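Local coordinates for D-glycerate 2-kinase (Thermotoga maritima, PDB 2B8N), which catalyses the magnesium-dependent transfer of phosphate from ATP to D-glycerate, giving 2-phosphoglycerate in the breakdown of serine by way of 3-hydroxypyruvate, at residues Phe298-Met303 with Ile347-Ile352; Ile167-Thr172 with Leu229-Ile234. All coordinates share one frame; numbering follows the deposited sequence.

Interaction 1: residues Phe298-Met303 with Ile347-Ile352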
ATOM      1  N   PHE A 298     -15.612  17.806   1.680  1.00 28.40           N
ATOM      2  CA  PHE A 298     -15.871  17.798   0.238  1.00 28.68           C
ATOM      3  C   PHE A 298     -16.854  16.677  -0.079  1.00 27.96           C
ATOM      4  O   PHE A 298     -17.873  16.881  -0.746  1.00 29.14           O
ATOM      5  CB  PHE A 298     -14.569  17.611  -0.565  1.00 28.16           C
ATOM      6  CG  PHE A 298     -14.637  18.144  -1.982  1.00 29.86           C
ATOM      7  CD1 PHE A 298     -15.559  17.655  -2.890  1.00 28.73           C
ATOM      8  CD2 PHE A 298     -13.753  19.120  -2.415  1.00 28.39           C
ATOM      9  CE1 PHE A 298     -15.611  18.153  -4.192  1.00 30.68           C
ATOM     10  CE2 PHE A 298     -13.794  19.599  -3.741  1.00 25.78           C
ATOM     11  CZ  PHE A 298     -14.720  19.120  -4.614  1.00 23.67           C
ATOM     12  N   ILE A 299     -16.559  15.491   0.440  1.00 29.06           N
ATOM     13  CA  ILE A 299     -17.406  14.325   0.232  1.00 27.74           C
ATOM     14  C   ILE A 299     -18.798  14.571   0.835  1.00 27.34           C
ATOM     15  O   ILE A 299     -19.814  14.322   0.198  1.00 28.36           O
ATOM     16  CB  ILE A 299     -16.736  13.111   0.830  1.00 28.60           C
ATOM     17  CG1 ILE A 299     -15.455  12.781   0.036  1.00 22.85           C
ATOM     18  CG2 ILE A 299     -17.721  11.925   0.902  1.00 29.39           C
ATOM     19  CD1 ILE A 299     -14.527  11.851   0.781  1.00 24.55           C
ATOM     20  N   ALA A 300     -18.840  15.084   2.058  1.00 27.52           N
ATOM     21  CA  ALA A 300     -20.099  15.538   2.650  1.00 27.26           C
ATOM     22  C   ALA A 300     -20.878  16.476   1.704  1.00 27.47           C
ATOM     23  O   ALA A 300     -22.075  16.313   1.541  1.00 27.78           O
ATOM     24  CB  ALA A 300     -19.837  16.205   3.969  1.00 26.92           C
ATOM     25  N   SER A 301     -20.201  17.429   1.064  1.00 27.44           N
ATOM     26  CA  SER A 301     -20.878  18.375   0.162  1.00 26.74           C
ATOM     27  C   SER A 301     -21.471  17.680  -1.030  1.00 26.12           C
ATOM     28  O   SER A 301     -22.531  18.090  -1.506  1.00 26.14           O
ATOM     29  CB  SER A 301     -19.927  19.457  -0.355  1.00 26.41           C
ATOM     30  OG  SER A 301     -19.345  20.197   0.696  1.00 30.53           O
ATOM     31  N   ILE A 302     -20.777  16.651  -1.527  1.00 26.33           N
ATOM     32  CA  ILE A 302     -21.308  15.826  -2.634  1.00 27.29           C
ATOM     33  C   ILE A 302     -22.536  15.026  -2.167  1.00 26.66           C
ATOM     34  O   ILE A 302     -23.550  14.998  -2.858  1.00 27.58           O
ATOM     35  CB  ILE A 302     -20.257  14.883  -3.251  1.00 27.51           C
ATOM     36  CG1 ILE A 302     -19.048  15.670  -3.766  1.00 29.71           C
ATOM     37  CG2 ILE A 302     -20.841  14.083  -4.420  1.00 28.17           C
ATOM     38  CD1 ILE A 302     -17.867  14.757  -4.179  1.00 26.01           C
HETATM   39  N   MSE A 303     -22.464  14.437  -0.979  1.00 25.61           N
HETATM   40  CA  MSE A 303     -23.611  13.702  -0.419  1.00 26.45           C
HETATM   41  C   MSE A 303     -24.867  14.596  -0.272  1.00 26.25           C
HETATM   42  O   MSE A 303     -25.993  14.144  -0.515  1.00 23.92           O
HETATM   43  CB  MSE A 303     -23.237  13.034   0.911  1.00 24.17           C
HETATM   44  CG  MSE A 303     -22.153  11.965   0.708  1.00 30.65           C
HETATM   45 SE   MSE A 303     -21.327  11.213   2.293  1.00 26.50          SE
HETATM   46  CE  MSE A 303     -22.830  10.450   3.102  1.00 31.13           C
ATOM     47  N   ILE A 347     -19.613  15.941  11.228  1.00 30.36           N
ATOM     48  CA  ILE A 347     -19.864  17.342  11.537  1.00 28.62           C
ATOM     49  C   ILE A 347     -20.631  18.014  10.392  1.00 28.43           C
ATOM     50  O   ILE A 347     -21.669  18.611  10.603  1.00 31.32           O
ATOM     51  CB  ILE A 347     -18.527  18.069  11.810  1.00 29.03           C
ATOM     52  CG1 ILE A 347     -17.953  17.590  13.156  1.00 28.11           C
ATOM     53  CG2 ILE A 347     -18.711  19.593  11.796  1.00 20.32           C
ATOM     54  CD1 ILE A 347     -16.466  17.863  13.349  1.00 29.91           C
ATOM     55  N   ALA A 348     -20.104  17.897   9.179  1.00 28.81           N
ATOM     56  CA  ALA A 348     -20.745  18.412   7.959  1.00 27.18           C
ATOM     57  C   ALA A 348     -22.146  17.833   7.650  1.00 27.47           C
ATOM     58  O   ALA A 348     -22.932  18.479   6.968  1.00 29.46           O
ATOM     59  CB  ALA A 348     -19.827  18.169   6.759  1.00 25.38           C
ATOM     60  N   LEU A 349     -22.442  16.611   8.105  1.00 27.77           N
ATOM     61  CA  LEU A 349     -23.725  15.956   7.819  1.00 26.00           C
ATOM     62  C   LEU A 349     -24.677  15.981   8.984  1.00 27.05           C
ATOM     63  O   LEU A 349     -25.677  15.283   8.935  1.00 29.43           O
ATOM     64  CB  LEU A 349     -23.533  14.489   7.449  1.00 24.02           C
ATOM     65  CG  LEU A 349     -22.577  14.174   6.319  1.00 25.21           C
ATOM     66  CD1 LEU A 349     -22.293  12.664   6.304  1.00 24.08           C
ATOM     67  CD2 LEU A 349     -23.153  14.665   4.999  1.00 24.89           C
ATOM     68  N   GLU A 350     -24.388  16.739  10.039  1.00 26.82           N
ATOM     69  CA  GLU A 350     -25.280  16.751  11.197  1.00 26.71           C
ATOM     70  C   GLU A 350     -26.705  17.066  10.752  1.00 26.27           C
ATOM     71  O   GLU A 350     -26.936  18.009   9.990  1.00 26.88           O
ATOM     72  CB  GLU A 350     -24.832  17.763  12.262  1.00 25.84           C
ATOM     73  CG  GLU A 350     -25.781  17.807  13.460  1.00 25.53           C
ATOM     74  CD  GLU A 350     -25.254  18.589  14.644  1.00 29.52           C
ATOM     75  OE1 GLU A 350     -24.082  19.022  14.625  1.00 37.19           O
ATOM     76  OE2 GLU A 350     -26.014  18.758  15.620  1.00 33.47           O
ATOM     77  N   GLY A 351     -27.657  16.265  11.222  1.00 25.92           N
ATOM     78  CA  GLY A 351     -29.073  16.554  11.040  1.00 24.85           C
ATOM     79  C   GLY A 351     -29.675  16.132   9.723  1.00 24.15           C
ATOM     80  O   GLY A 351     -30.804  16.458   9.423  1.00 25.25           O
ATOM     81  N   ILE A 352     -28.932  15.399   8.922  1.00 25.93           N
ATOM     82  CA  ILE A 352     -29.461  14.968   7.642  1.00 26.83           C
ATOM     83  C   ILE A 352     -29.826  13.498   7.720  1.00 26.48           C
ATOM     84  O   ILE A 352     -28.976  12.661   7.989  1.00 25.24           O
ATOM     85  CB  ILE A 352     -28.462  15.174   6.510  1.00 25.71           C
ATOM     86  CG1 ILE A 352     -28.092  16.640   6.369  1.00 27.94           C
ATOM     87  CG2 ILE A 352     -29.067  14.705   5.196  1.00 30.00           C
ATOM     88  CD1 ILE A 352     -26.926  16.865   5.414  1.00 31.74           C
TER
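Ala-300 on helix 292-309 meets Ala-348 and Leu-349 where helix 337-348 ends, and the two backbones come close because only methyl groups lie between them: the nearest CA atoms, those of Ala-300 and Ala-348, are 6.1 Å apart. Ala-300 CB faces Ala-348 CB at 3.4 Å and also takes the CD2 branch of Leu-349 at 3.8 Å. The other branch of Leu-349, CD1, meets the terminal methyl of the selenomethionine Met-303, whose CE lies 3.9 Å from it. A bend at chi3 (61°) turns that methyl back from the extended course of the chain, and the two side chains cross at about a right angle. Leu-349 thus spans one helical turn, a branch for each residue. Behind this patch Met-303 also packs on Leu-319, Val-355 and Leu-357, which join the helix to strands 317-323 and 355-361 of the mixed sheet. The other side is looser. Ala-348 is partly exposed and also touches Arg-297, and the type II turn Leu-349 to Ile-352 carries Gly-351 into an exposed position at positive phi before Ile-352 returns to rest on Lys-304 and Lys-307. Glu-350 forms salt bridges to Lys-382 and Lys-385. With no hydrogen bond across it, the contact rests on apolar methyl packing; it therefore probably depends on shape, and the small alanine side chains let the backbones approach.

Interaction 2: residues Ile167-Thr172 with Leu229-Ile234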
ATOM      1  N   ILE A 167      11.196  12.115  -2.754  1.00 31.09           N
ATOM      2  CA  ILE A 167      11.216  10.636  -2.783  1.00 31.04           C
ATOM      3  C   ILE A 167      11.965  10.137  -4.015  1.00 30.90           C
ATOM      4  O   ILE A 167      12.621   9.090  -3.979  1.00 31.03           O
ATOM      5  CB  ILE A 167       9.778  10.018  -2.728  1.00 31.93           C
ATOM      6  CG1 ILE A 167       9.814   8.473  -2.785  1.00 34.09           C
ATOM      7  CG2 ILE A 167       8.916  10.523  -3.866  1.00 32.28           C
ATOM      8  CD1 ILE A 167      10.236   7.781  -1.493  1.00 34.37           C
ATOM      9  N   GLU A 168      11.862  10.896  -5.099  1.00 30.29           N
ATOM     10  CA  GLU A 168      12.536  10.582  -6.351  1.00 30.39           C
ATOM     11  C   GLU A 168      14.052  10.764  -6.224  1.00 29.28           C
ATOM     12  O   GLU A 168      14.848   9.989  -6.780  1.00 30.12           O
ATOM     13  CB  GLU A 168      11.995  11.483  -7.472  1.00 30.50           C
ATOM     14  CG  GLU A 168      10.545  11.144  -7.909  1.00 40.36           C
ATOM     15  CD  GLU A 168       9.411  11.746  -7.020  1.00 49.87           C
ATOM     16  OE1 GLU A 168       9.646  12.635  -6.163  1.00 53.78           O
ATOM     17  OE2 GLU A 168       8.253  11.314  -7.194  1.00 57.36           O
ATOM     18  N   GLU A 169      14.457  11.792  -5.493  1.00 27.83           N
ATOM     19  CA  GLU A 169      15.876  12.050  -5.262  1.00 27.72           C
ATOM     20  C   GLU A 169      16.482  10.997  -4.323  1.00 26.47           C
ATOM     21  O   GLU A 169      17.592  10.503  -4.543  1.00 24.10           O
ATOM     22  CB  GLU A 169      16.076  13.477  -4.736  1.00 26.58           C
ATOM     23  CG  GLU A 169      15.821  14.549  -5.798  1.00 22.87           C
ATOM     24  CD  GLU A 169      15.772  15.961  -5.220  1.00 27.85           C
ATOM     25  OE1 GLU A 169      15.162  16.157  -4.151  1.00 16.80           O
ATOM     26  OE2 GLU A 169      16.350  16.880  -5.836  1.00 30.51           O
ATOM     27  N   ILE A 170      15.729  10.622  -3.304  1.00 26.37           N
ATOM     28  CA  ILE A 170      16.160   9.568  -2.419  1.00 27.18           C
ATOM     29  C   ILE A 170      16.321   8.292  -3.244  1.00 28.44           C
ATOM     30  O   ILE A 170      17.324   7.569  -3.118  1.00 27.85           O
ATOM     31  CB  ILE A 170      15.159   9.375  -1.278  1.00 26.13           C
ATOM     32  CG1 ILE A 170      15.183  10.606  -0.370  1.00 29.15           C
ATOM     33  CG2 ILE A 170      15.489   8.113  -0.470  1.00 29.53           C
ATOM     34  CD1 ILE A 170      14.127  10.625   0.703  1.00 30.05           C
ATOM     35  N   ASN A 171      15.333   8.043  -4.105  1.00 28.71           N
ATOM     36  CA  ASN A 171      15.307   6.862  -4.957  1.00 29.63           C
ATOM     37  C   ASN A 171      16.484   6.811  -5.949  1.00 29.63           C
ATOM     38  O   ASN A 171      17.124   5.772  -6.123  1.00 28.62           O
ATOM     39  CB  ASN A 171      13.970   6.812  -5.696  1.00 31.02           C
ATOM     40  CG  ASN A 171      13.540   5.409  -6.064  1.00 34.33           C
ATOM     41  OD1 ASN A 171      13.972   4.401  -5.472  1.00 35.37           O
ATOM     42  ND2 ASN A 171      12.645   5.339  -7.040  1.00 38.99           N
ATOM     43  N   THR A 172      16.791   7.936  -6.578  1.00 29.85           N
ATOM     44  CA  THR A 172      17.939   7.988  -7.483  1.00 29.80           C
ATOM     45  C   THR A 172      19.212   7.504  -6.768  1.00 29.08           C
ATOM     46  O   THR A 172      19.936   6.632  -7.273  1.00 29.53           O
ATOM     47  CB  THR A 172      18.104   9.404  -8.073  1.00 29.46           C
ATOM     48  OG1 THR A 172      17.051   9.648  -9.022  1.00 32.11           O
ATOM     49  CG2 THR A 172      19.445   9.576  -8.761  1.00 30.39           C
ATOM     50  N   LEU A 229      23.392  14.278  -3.728  1.00 27.21           N
ATOM     51  CA  LEU A 229      24.219  14.363  -2.521  1.00 26.59           C
ATOM     52  C   LEU A 229      24.916  15.714  -2.386  1.00 26.92           C
ATOM     53  O   LEU A 229      24.916  16.316  -1.301  1.00 26.79           O
ATOM     54  CB  LEU A 229      25.257  13.247  -2.513  1.00 26.19           C
ATOM     55  CG  LEU A 229      24.698  11.826  -2.411  1.00 25.55           C
ATOM     56  CD1 LEU A 229      25.820  10.810  -2.583  1.00 26.16           C
ATOM     57  CD2 LEU A 229      23.974  11.618  -1.089  1.00 22.72           C
ATOM     58  N   GLU A 230      25.504  16.187  -3.484  1.00 27.16           N
ATOM     59  CA  GLU A 230      26.079  17.518  -3.508  1.00 28.65           C
ATOM     60  C   GLU A 230      24.983  18.538  -3.219  1.00 27.50           C
ATOM     61  O   GLU A 230      25.178  19.420  -2.405  1.00 27.62           O
ATOM     62  CB  GLU A 230      26.774  17.810  -4.847  1.00 28.69           C
ATOM     63  CG  GLU A 230      26.644  19.262  -5.337  1.00 33.47           C
ATOM     64  CD  GLU A 230      27.345  19.513  -6.668  1.00 33.38           C
ATOM     65  OE1 GLU A 230      28.598  19.531  -6.676  1.00 34.21           O
ATOM     66  OE2 GLU A 230      26.635  19.708  -7.695  1.00 40.50           O
ATOM     67  N   LYS A 231      23.827  18.406  -3.862  1.00 27.28           N
ATOM     68  CA  LYS A 231      22.745  19.376  -3.669  1.00 28.20           C
ATOM     69  C   LYS A 231      22.370  19.555  -2.200  1.00 28.26           C
ATOM     70  O   LYS A 231      22.155  20.680  -1.757  1.00 29.38           O
ATOM     71  CB  LYS A 231      21.496  19.011  -4.471  1.00 27.91           C
ATOM     72  CG  LYS A 231      20.441  20.128  -4.497  1.00 28.48           C
ATOM     73  CD  LYS A 231      19.377  19.902  -5.596  1.00 29.41           C
ATOM     74  CE  LYS A 231      18.017  20.449  -5.182  1.00 29.10           C
ATOM     75  NZ  LYS A 231      17.453  19.604  -4.092  1.00 23.31           N
ATOM     76  N   TYR A 232      22.306  18.465  -1.445  1.00 27.54           N
ATOM     77  CA  TYR A 232      21.935  18.542  -0.030  1.00 28.04           C
ATOM     78  C   TYR A 232      23.151  18.534   0.907  1.00 28.73           C
ATOM     79  O   TYR A 232      23.000  18.401   2.122  1.00 28.96           O
ATOM     80  CB  TYR A 232      20.933  17.429   0.316  1.00 28.29           C
ATOM     81  CG  TYR A 232      19.635  17.576  -0.455  1.00 29.68           C
ATOM     82  CD1 TYR A 232      18.664  18.480  -0.042  1.00 31.63           C
ATOM     83  CD2 TYR A 232      19.393  16.844  -1.615  1.00 31.07           C
ATOM     84  CE1 TYR A 232      17.489  18.646  -0.743  1.00 26.06           C
ATOM     85  CE2 TYR A 232      18.207  17.002  -2.323  1.00 34.41           C
ATOM     86  CZ  TYR A 232      17.265  17.915  -1.872  1.00 30.07           C
ATOM     87  OH  TYR A 232      16.088  18.089  -2.541  1.00 27.45           O
ATOM     88  N   GLY A 233      24.349  18.690   0.340  1.00 28.53           N
ATOM     89  CA  GLY A 233      25.590  18.728   1.110  1.00 27.06           C
ATOM     90  C   GLY A 233      25.858  17.499   1.959  1.00 26.74           C
ATOM     91  O   GLY A 233      26.390  17.623   3.049  1.00 25.91           O
ATOM     92  N   ILE A 234      25.502  16.312   1.480  1.00 27.00           N
ATOM     93  CA  ILE A 234      25.739  15.102   2.262  1.00 28.23           C
ATOM     94  C   ILE A 234      27.091  14.484   1.906  1.00 29.23           C
ATOM     95  O   ILE A 234      27.287  14.000   0.787  1.00 30.49           O
ATOM     96  CB  ILE A 234      24.586  14.104   2.100  1.00 28.58           C
ATOM     97  CG1 ILE A 234      23.315  14.698   2.722  1.00 32.26           C
ATOM     98  CG2 ILE A 234      24.920  12.773   2.781  1.00 29.50           C
ATOM     99  CD1 ILE A 234      22.030  14.203   2.124  1.00 34.47           C
TER
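Glu-169, in the first turn of helix 167-175, receives Tyr-232 and Lys-231 from the Schellman motif that closes helix 222-231, tying two helices of the DUF4147 region together by their ends. The main bond runs from Tyr-232 OH to Glu-169 OE1 at 2.7 Å. The hydroxyl comes from the syn side of the carboxylate, 28° out of its plane. Carboxylate and ring stand nearly perpendicular, 87° apart, with Glu-169 CD lying in the ring plane at the edge, so the acid meets the phenol rim and not a face. Glu-169 OE2 is paired with Lys-231 NZ at 3.4 Å, a salt bridge whose hydrogen bond is weak. The lysine chain bends at chi3 and chi4 to reach it, crossing the extended glutamate at about a right angle; Lys-231 itself is exposed.

Further out, Glu-169 OE1 also accepts a bond from Ser-166 N, just before its helix; this second grip helps fix the carboxylate, and its place at the start of a helix would probably favour its negative charge. Tyr-232 packs on Ser-163 and Ala-165 of the loop that leads into helix 167-175, while Val-228 touches the glutamate. An alanine in place of Glu-169 would leave the Tyr-232 hydroxyl without this acceptor and would probably free the Lys-231 ammonium group to turn, its countercharge gone. The Schellman turn probably helps to place both donors: Gly-233 N, in a residue at positive phi, donates to Glu-230 O at 3.0 Å, and Ile-234 N binds Leu-229 O at 2.8 Å.

Overall arrangement
The two contacts are far apart, with centres about 43 Å and nearest atoms about 24 Å from each other, and they share no helix or strand. Each joins a helix to the C-terminal end of another and the turn after it, but the chemistry follows the setting. Interaction 1 is largely buried beside the mixed sheet, and carbon meets carbon without a polar bond. Interaction 2 lies at the surface of the DUF4147 region, where one carboxylate collects a phenol and an ammonium group. In interaction 1 the one acid, Glu-350, pairs with lysines away from the contact; in interaction 2 an acid makes the contact itself.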